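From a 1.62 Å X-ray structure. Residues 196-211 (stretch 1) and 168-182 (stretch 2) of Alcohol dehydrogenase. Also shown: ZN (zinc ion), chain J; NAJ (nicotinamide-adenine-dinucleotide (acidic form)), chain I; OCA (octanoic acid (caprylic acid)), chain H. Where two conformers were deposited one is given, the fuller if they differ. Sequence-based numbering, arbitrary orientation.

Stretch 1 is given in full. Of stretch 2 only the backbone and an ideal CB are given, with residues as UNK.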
# COMPACT_ATOMS: atom_id res chain seq x y z
N GLY B 196 -4.81 -29.21 2.18
CA GLY B 196 -4.98 -30.01 0.98
C GLY B 196 -3.92 -29.74 -0.05
O GLY B 196 -2.80 -29.36 0.29
N GLY B 197 -4.27 -29.92 -1.32
CA GLY B 197 -3.27 -29.69 -2.36
C GLY B 197 -2.79 -28.25 -2.34
O GLY B 197 -1.58 -27.99 -2.39
N LEU B 198 -3.72 -27.29 -2.25
CA LEU B 198 -3.33 -25.91 -2.09
C LEU B 198 -2.84 -25.62 -0.65
O LEU B 198 -1.79 -24.97 -0.46
CB LEU B 198 -4.53 -24.99 -2.37
CG LEU B 198 -4.72 -24.63 -3.82
CD1 LEU B 198 -5.22 -25.82 -4.64
CD2 LEU B 198 -5.69 -23.45 -3.86
N GLY B 199 -3.59 -26.09 0.35
CA GLY B 199 -3.33 -25.73 1.72
C GLY B 199 -1.96 -26.13 2.25
O GLY B 199 -1.37 -25.37 3.01
N HIS B 200 -1.48 -27.33 1.89
CA HIS B 200 -0.18 -27.75 2.41
C HIS B 200 0.94 -26.91 1.84
O HIS B 200 1.96 -26.67 2.50
CB HIS B 200 0.02 -29.26 2.20
CG HIS B 200 0.66 -29.61 0.89
ND1 HIS B 200 -0.05 -29.66 -0.27
CD2 HIS B 200 1.94 -29.96 0.58
CE1 HIS B 200 0.75 -30.00 -1.27
NE2 HIS B 200 1.97 -30.20 -0.77
N ILE B 201 0.73 -26.35 0.63
CA ILE B 201 1.67 -25.39 0.10
C ILE B 201 1.55 -24.09 0.86
O ILE B 201 2.55 -23.49 1.23
CB ILE B 201 1.44 -25.18 -1.43
CG1 ILE B 201 1.61 -26.54 -2.13
CG2 ILE B 201 2.44 -24.17 -1.97
CD1 ILE B 201 1.31 -26.51 -3.65
N ALA B 202 0.31 -23.67 1.13
CA ALA B 202 0.13 -22.41 1.87
C ALA B 202 0.79 -22.45 3.25
O ALA B 202 1.33 -21.44 3.68
CB ALA B 202 -1.36 -22.06 1.98
N VAL B 203 0.76 -23.60 3.93
CA VAL B 203 1.43 -23.68 5.24
C VAL B 203 2.90 -23.31 5.09
O VAL B 203 3.41 -22.48 5.86
CB VAL B 203 1.34 -25.11 5.87
CG1 VAL B 203 2.28 -25.25 7.13
CG2 VAL B 203 -0.11 -25.45 6.24
N GLN B 204 3.57 -23.89 4.10
CA GLN B 204 4.98 -23.60 3.85
C GLN B 204 5.19 -22.13 3.49
O GLN B 204 6.11 -21.48 3.96
CB GLN B 204 5.52 -24.45 2.71
CG GLN B 204 5.43 -25.94 2.97
CD GLN B 204 5.84 -26.72 1.75
OE1 GLN B 204 7.02 -26.65 1.32
NE2 GLN B 204 4.88 -27.41 1.12
N LEU B 205 4.34 -21.61 2.63
CA LEU B 205 4.51 -20.24 2.23
C LEU B 205 4.28 -19.23 3.35
O LEU B 205 4.95 -18.23 3.37
CB LEU B 205 3.58 -19.93 1.04
CG LEU B 205 3.92 -20.70 -0.23
CD1 LEU B 205 2.86 -20.40 -1.30
CD2 LEU B 205 5.27 -20.25 -0.77
N LEU B 206 3.32 -19.50 4.24
CA LEU B 206 3.08 -18.62 5.38
C LEU B 206 4.36 -18.56 6.25
O LEU B 206 4.70 -17.50 6.77
CB LEU B 206 1.86 -19.04 6.18
CG LEU B 206 0.48 -18.80 5.51
CD1 LEU B 206 -0.61 -19.64 6.17
CD2 LEU B 206 0.21 -17.26 5.61
N LYS B 207 5.07 -19.68 6.36
CA LYS B 207 6.33 -19.63 7.14
C LYS B 207 7.49 -18.90 6.48
O LYS B 207 8.37 -18.35 7.17
CB LYS B 207 6.76 -21.07 7.49
CG LYS B 207 5.79 -21.82 8.40
CD LYS B 207 5.58 -21.16 9.76
CE LYS B 207 6.88 -21.11 10.55
NZ LYS B 207 6.64 -20.75 11.97
N VAL B 208 7.56 -18.96 5.15
CA VAL B 208 8.58 -18.35 4.34
C VAL B 208 8.30 -16.85 4.18
O VAL B 208 9.25 -16.03 4.16
CB VAL B 208 8.59 -19.01 2.90
CG1 VAL B 208 9.44 -18.20 1.94
CG2 VAL B 208 9.06 -20.44 3.01
N MET B 209 7.01 -16.50 4.05
CA MET B 209 6.64 -15.18 3.57
C MET B 209 6.13 -14.22 4.67
O MET B 209 5.99 -13.01 4.43
CB MET B 209 5.62 -15.27 2.46
CG MET B 209 6.28 -15.71 1.19
SD MET B 209 5.02 -16.26 0.16
CE MET B 209 4.32 -14.67 -0.25
N THR B 210 5.86 -14.76 5.86
CA THR B 210 5.40 -13.94 6.97
C THR B 210 6.05 -14.39 8.26
O THR B 210 6.55 -15.52 8.34
CB THR B 210 3.88 -14.05 7.17
OG1 THR B 210 3.52 -15.21 7.93
CG2 THR B 210 3.09 -14.19 5.82
N PRO B 211 6.02 -13.53 9.26
CA PRO B 211 6.40 -13.93 10.61
C PRO B 211 5.23 -14.34 11.50
O PRO B 211 5.39 -14.44 12.74
CB PRO B 211 7.05 -12.64 11.14
CG PRO B 211 6.12 -11.60 10.62
CD PRO B 211 5.79 -12.07 9.19
N UNK B 168 -0.86 -24.41 -10.43
CA UNK B 168 -2.22 -24.00 -10.08
C UNK B 168 -2.39 -23.99 -8.54
O UNK B 168 -2.65 -22.95 -7.94
CB UNK B 168 -3.24 -24.94 -10.73
N UNK B 169 -2.22 -25.14 -7.91
CA UNK B 169 -2.25 -25.18 -6.44
C UNK B 169 -1.25 -24.20 -5.83
O UNK B 169 -1.62 -23.40 -4.94
CB UNK B 169 -1.95 -26.60 -5.94
N UNK B 170 -0.00 -24.23 -6.33
CA UNK B 170 1.03 -23.38 -5.74
C UNK B 170 0.79 -21.90 -6.00
O UNK B 170 0.85 -21.11 -5.04
CB UNK B 170 2.41 -23.78 -6.28
N UNK B 171 0.55 -21.54 -7.26
CA UNK B 171 0.41 -20.11 -7.60
C UNK B 171 -0.81 -19.53 -6.83
O UNK B 171 -0.74 -18.40 -6.34
CB UNK B 171 0.24 -19.92 -9.11
N UNK B 172 -1.89 -20.32 -6.72
CA UNK B 172 -3.08 -19.84 -6.01
C UNK B 172 -2.75 -19.61 -4.53
O UNK B 172 -3.11 -18.56 -3.94
CB UNK B 172 -4.23 -20.84 -6.15
N UNK B 173 -2.06 -20.58 -3.91
CA UNK B 173 -1.67 -20.40 -2.52
C UNK B 173 -0.75 -19.19 -2.38
O UNK B 173 -0.88 -18.44 -1.43
CB UNK B 173 -0.98 -21.66 -1.99
N UNK B 174 0.16 -18.98 -3.34
CA UNK B 174 1.12 -17.88 -3.26
C UNK B 174 0.49 -16.50 -3.37
O UNK B 174 0.77 -15.62 -2.52
CB UNK B 174 2.17 -18.04 -4.36
N UNK B 175 -0.42 -16.32 -4.34
CA UNK B 175 -1.15 -15.04 -4.41
C UNK B 175 -1.95 -14.81 -3.15
O UNK B 175 -1.98 -13.68 -2.61
CB UNK B 175 -2.08 -15.01 -5.63
N UNK B 176 -2.60 -15.86 -2.64
CA UNK B 176 -3.38 -15.69 -1.43
C UNK B 176 -2.52 -15.34 -0.24
O UNK B 176 -2.92 -14.54 0.60
CB UNK B 176 -4.18 -16.96 -1.13
N UNK B 177 -1.34 -15.97 -0.13
CA UNK B 177 -0.43 -15.66 0.99
C UNK B 177 0.12 -14.25 0.84
O UNK B 177 0.30 -13.56 1.86
CB UNK B 177 0.72 -16.67 1.06
N UNK B 178 0.41 -13.81 -0.38
CA UNK B 178 0.76 -12.37 -0.59
C UNK B 178 -0.31 -11.47 -0.05
O UNK B 178 0.00 -10.48 0.65
CB UNK B 178 0.97 -12.06 -2.07
N UNK B 179 -1.58 -11.75 -0.34
CA UNK B 179 -2.66 -10.96 0.24
C UNK B 179 -2.59 -10.98 1.77
O UNK B 179 -2.62 -9.94 2.43
CB UNK B 179 -4.02 -11.48 -0.24
N UNK B 180 -2.42 -12.17 2.35
CA UNK B 180 -2.38 -12.33 3.80
C UNK B 180 -1.26 -11.51 4.41
O UNK B 180 -1.47 -10.91 5.48
CB UNK B 180 -2.21 -13.80 4.17
N UNK B 181 -0.08 -11.56 3.80
CA UNK B 181 1.15 -11.01 4.38
C UNK B 181 1.00 -9.51 4.63
O UNK B 181 1.61 -8.96 5.58
CB UNK B 181 2.34 -11.28 3.46
N UNK B 182 0.12 -8.87 3.87
CA UNK B 182 0.00 -7.40 3.93
C UNK B 182 -0.40 -6.87 5.32
O UNK B 182 -0.16 -5.68 5.66
CB UNK B 182 -1.03 -6.93 2.90
ZN ZN J . -7.28 -25.99 -9.92
PA NAJ I . -8.17 -30.76 -1.62
O1A NAJ I . -9.31 -31.73 -1.77
O2A NAJ I . -6.74 -31.23 -1.91
O5B NAJ I . -8.04 -30.22 -0.12
C5B NAJ I . -9.18 -29.90 0.68
C4B NAJ I . -8.69 -30.07 2.11
O4B NAJ I . -9.73 -29.56 2.97
C3B NAJ I . -8.39 -31.52 2.49
O3B NAJ I . -7.11 -31.65 3.13
C2B NAJ I . -9.57 -31.78 3.41
O2B NAJ I . -9.33 -32.83 4.37
C1B NAJ I . -9.81 -30.43 4.09
N9A NAJ I . -11.14 -30.27 4.68
C8A NAJ I . -12.38 -30.78 4.29
N7A NAJ I . -13.35 -30.33 5.13
C5A NAJ I . -12.74 -29.54 6.06
C6A NAJ I . -13.20 -28.82 7.14
N6A NAJ I . -14.49 -28.83 7.52
N1A NAJ I . -12.31 -28.06 7.85
C2A NAJ I . -10.96 -28.04 7.56
N3A NAJ I . -10.51 -28.77 6.51
C4A NAJ I . -11.39 -29.51 5.78
O3 NAJ I . -8.55 -29.50 -2.50
PN NAJ I . -7.59 -28.49 -3.32
O1N NAJ I . -7.34 -29.02 -4.66
O2N NAJ I . -6.46 -28.10 -2.46
O5D NAJ I . -8.62 -27.28 -3.54
C5D NAJ I . -9.04 -26.54 -2.39
C4D NAJ I . -10.20 -25.64 -2.78
O4D NAJ I . -9.69 -24.57 -3.58
C3D NAJ I . -11.25 -26.32 -3.65
O3D NAJ I . -12.52 -25.68 -3.42
C2D NAJ I . -10.78 -25.99 -5.08
O2D NAJ I . -11.76 -26.07 -6.07
C1D NAJ I . -10.33 -24.54 -4.83
N1N NAJ I . -9.46 -23.90 -5.81
C2N NAJ I . -9.54 -22.54 -5.88
C3N NAJ I . -8.70 -21.85 -6.74
C7N NAJ I . -8.83 -20.36 -6.85
O7N NAJ I . -8.04 -19.79 -7.77
N7N NAJ I . -9.60 -19.59 -6.08
C4N NAJ I . -7.72 -22.51 -7.55
C5N NAJ I . -7.58 -23.90 -7.29
C6N NAJ I . -8.46 -24.58 -6.47
C1 OCA H . -8.66 -23.50 -10.57
C2 OCA H . -9.95 -22.65 -10.59
C3 OCA H . -9.81 -21.47 -11.56
C4 OCA H . -11.12 -20.80 -11.94
C5 OCA H . -10.85 -19.77 -13.04
C6 OCA H . -12.09 -18.90 -13.30
C7 OCA H . -11.85 -17.79 -14.31
C8 OCA H . -13.13 -17.00 -14.50
O1 OCA H . -8.65 -24.61 -9.98
O2 OCA H . -7.62 -23.07 -11.12

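The two helices cross at 49° with their axes 8.3 Å apart at closest approach, and no hydrogen bond joins them, so each position of 168-182 is judged mainly by shape. At 168 the ideal CB is out of reach of stretch 1 but 4.3 Å from ZN, the span of a short carboxylate: aspartate fits, glutamate only if it folds back. It is D168, whose OD1 binds ZN at 2.0 Å.

Position 169 points toward stretch 1, its ideal CB 3.6 Å from L198 CD1 and 3.8 Å from G197 O. So tight a site favours alanine, glycine or perhaps serine. A169 fills it, its CB also 4.0 Å from I201 CD1. At 170 an ideal CB would lie sideways, 3.9 Å from I201 CD1, which admits a small residue; G170 has its N 3.8 Å from I201 CD1. Position 171 points away and sets no demand from this side; it is I171.

The CB of 172 lies sideways, 3.8 Å from L198 CD2, with the cofactor beyond. Valine, threonine or serine would suit. T172 places CG2 3.6 Å from L198 CD2 and 3.4 Å from NAJ O7N, while OG1 donates to D168 O (2.7 Å), returning the hydroxyl to its own helix.

Position 173 points into a hollow walled by L198, I201, A202 and L205, its CB 3.7 Å from L198 O. Alanine is the natural choice, with glycine or serine possible. A173 is the knob in that hole, its CB 4.0 Å from A202 CB.

At 174 the CB is sideways, 3.9 Å from L205 CD1, and M209 lies farther along; a long apolar or aromatic side chain could reach it. Y174 does: L205 CD1 lies at the ring edge, and M209 SD approaches CE2 to 3.5 Å, obliquely to the ring.

Positions 175 and 176 make no contact; they are R175 and A176. Position 177 points toward a roomier apolar hole, its ideal CB 4.3 Å from both L205 CB and M209 CE, suited to valine, isoleucine or leucine. V177 sits among A202, L205, L206 and M209, with CG2 4.0 Å from L206 CG and CG1 3.7 Å from M209 SD.

Position 178 points away, so a long, flexible chain is acceptable; K178 CG still meets M209 CE at 3.7 Å. Position 180 points toward L206 CD2, 4.5 Å from the ideal CB, and suits a small apolar residue, A180. At 181, T210 CG2 is 3.8 Å from the CB, again favouring something small: A181. Positions 179 and 182 are out of reach; they are K179 and R182.

Stretch 2 (168-182) DAGITAYRAVKKAAR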
# COMPACT_ATOMS: atom_id res chain seq x y z
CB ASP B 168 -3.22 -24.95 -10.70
CG ASP B 168 -4.63 -24.52 -10.50
OD1 ASP B 168 -5.35 -25.32 -9.83
OD2 ASP B 168 -5.09 -23.45 -10.94
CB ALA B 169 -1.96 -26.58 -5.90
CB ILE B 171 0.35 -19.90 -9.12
CG1 ILE B 171 0.33 -18.40 -9.44
CG2 ILE B 171 -0.88 -20.63 -9.75
CD1 ILE B 171 0.08 -18.08 -10.92
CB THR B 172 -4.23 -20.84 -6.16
OG1 THR B 172 -4.49 -21.03 -7.55
CG2 THR B 172 -5.51 -20.27 -5.51
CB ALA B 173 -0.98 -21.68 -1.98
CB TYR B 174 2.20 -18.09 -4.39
CG TYR B 174 3.28 -17.06 -4.35
CD1 TYR B 174 3.34 -16.07 -5.32
CD2 TYR B 174 4.26 -17.12 -3.36
CE1 TYR B 174 4.33 -15.12 -5.30
CE2 TYR B 174 5.27 -16.18 -3.32
CZ TYR B 174 5.29 -15.18 -4.29
OH TYR B 174 6.31 -14.24 -4.23
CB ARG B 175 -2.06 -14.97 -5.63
CG ARG B 175 -2.77 -13.62 -5.77
CD ARG B 175 -3.53 -13.60 -7.06
NE ARG B 175 -4.33 -12.42 -7.34
CZ ARG B 175 -3.96 -11.41 -8.12
NH1 ARG B 175 -2.75 -11.36 -8.65
NH2 ARG B 175 -4.80 -10.43 -8.38
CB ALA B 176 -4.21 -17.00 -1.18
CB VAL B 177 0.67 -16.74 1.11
CG1 VAL B 177 1.82 -16.24 2.04
CG2 VAL B 177 0.04 -18.07 1.65
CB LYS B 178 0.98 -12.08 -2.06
CG LYS B 178 2.19 -12.76 -2.63
CD LYS B 178 2.65 -12.07 -3.91
CE LYS B 178 4.13 -11.79 -3.86
NZ LYS B 178 4.67 -10.76 -4.83
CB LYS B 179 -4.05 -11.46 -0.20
CG LYS B 179 -4.41 -11.23 -1.66
CD LYS B 179 -5.82 -11.73 -1.84
CE LYS B 179 -6.41 -11.26 -3.15
NZ LYS B 179 -5.63 -11.78 -4.28
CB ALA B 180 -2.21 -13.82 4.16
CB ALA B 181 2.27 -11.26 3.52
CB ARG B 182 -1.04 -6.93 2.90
CG ARG B 182 -0.48 -6.99 1.49
CD ARG B 182 -1.56 -7.16 0.43
NE ARG B 182 -2.59 -6.13 0.53
CZ ARG B 182 -3.82 -6.25 0.01
NH1 ARG B 182 -4.17 -7.39 -0.62
NH2 ARG B 182 -4.69 -5.22 0.15
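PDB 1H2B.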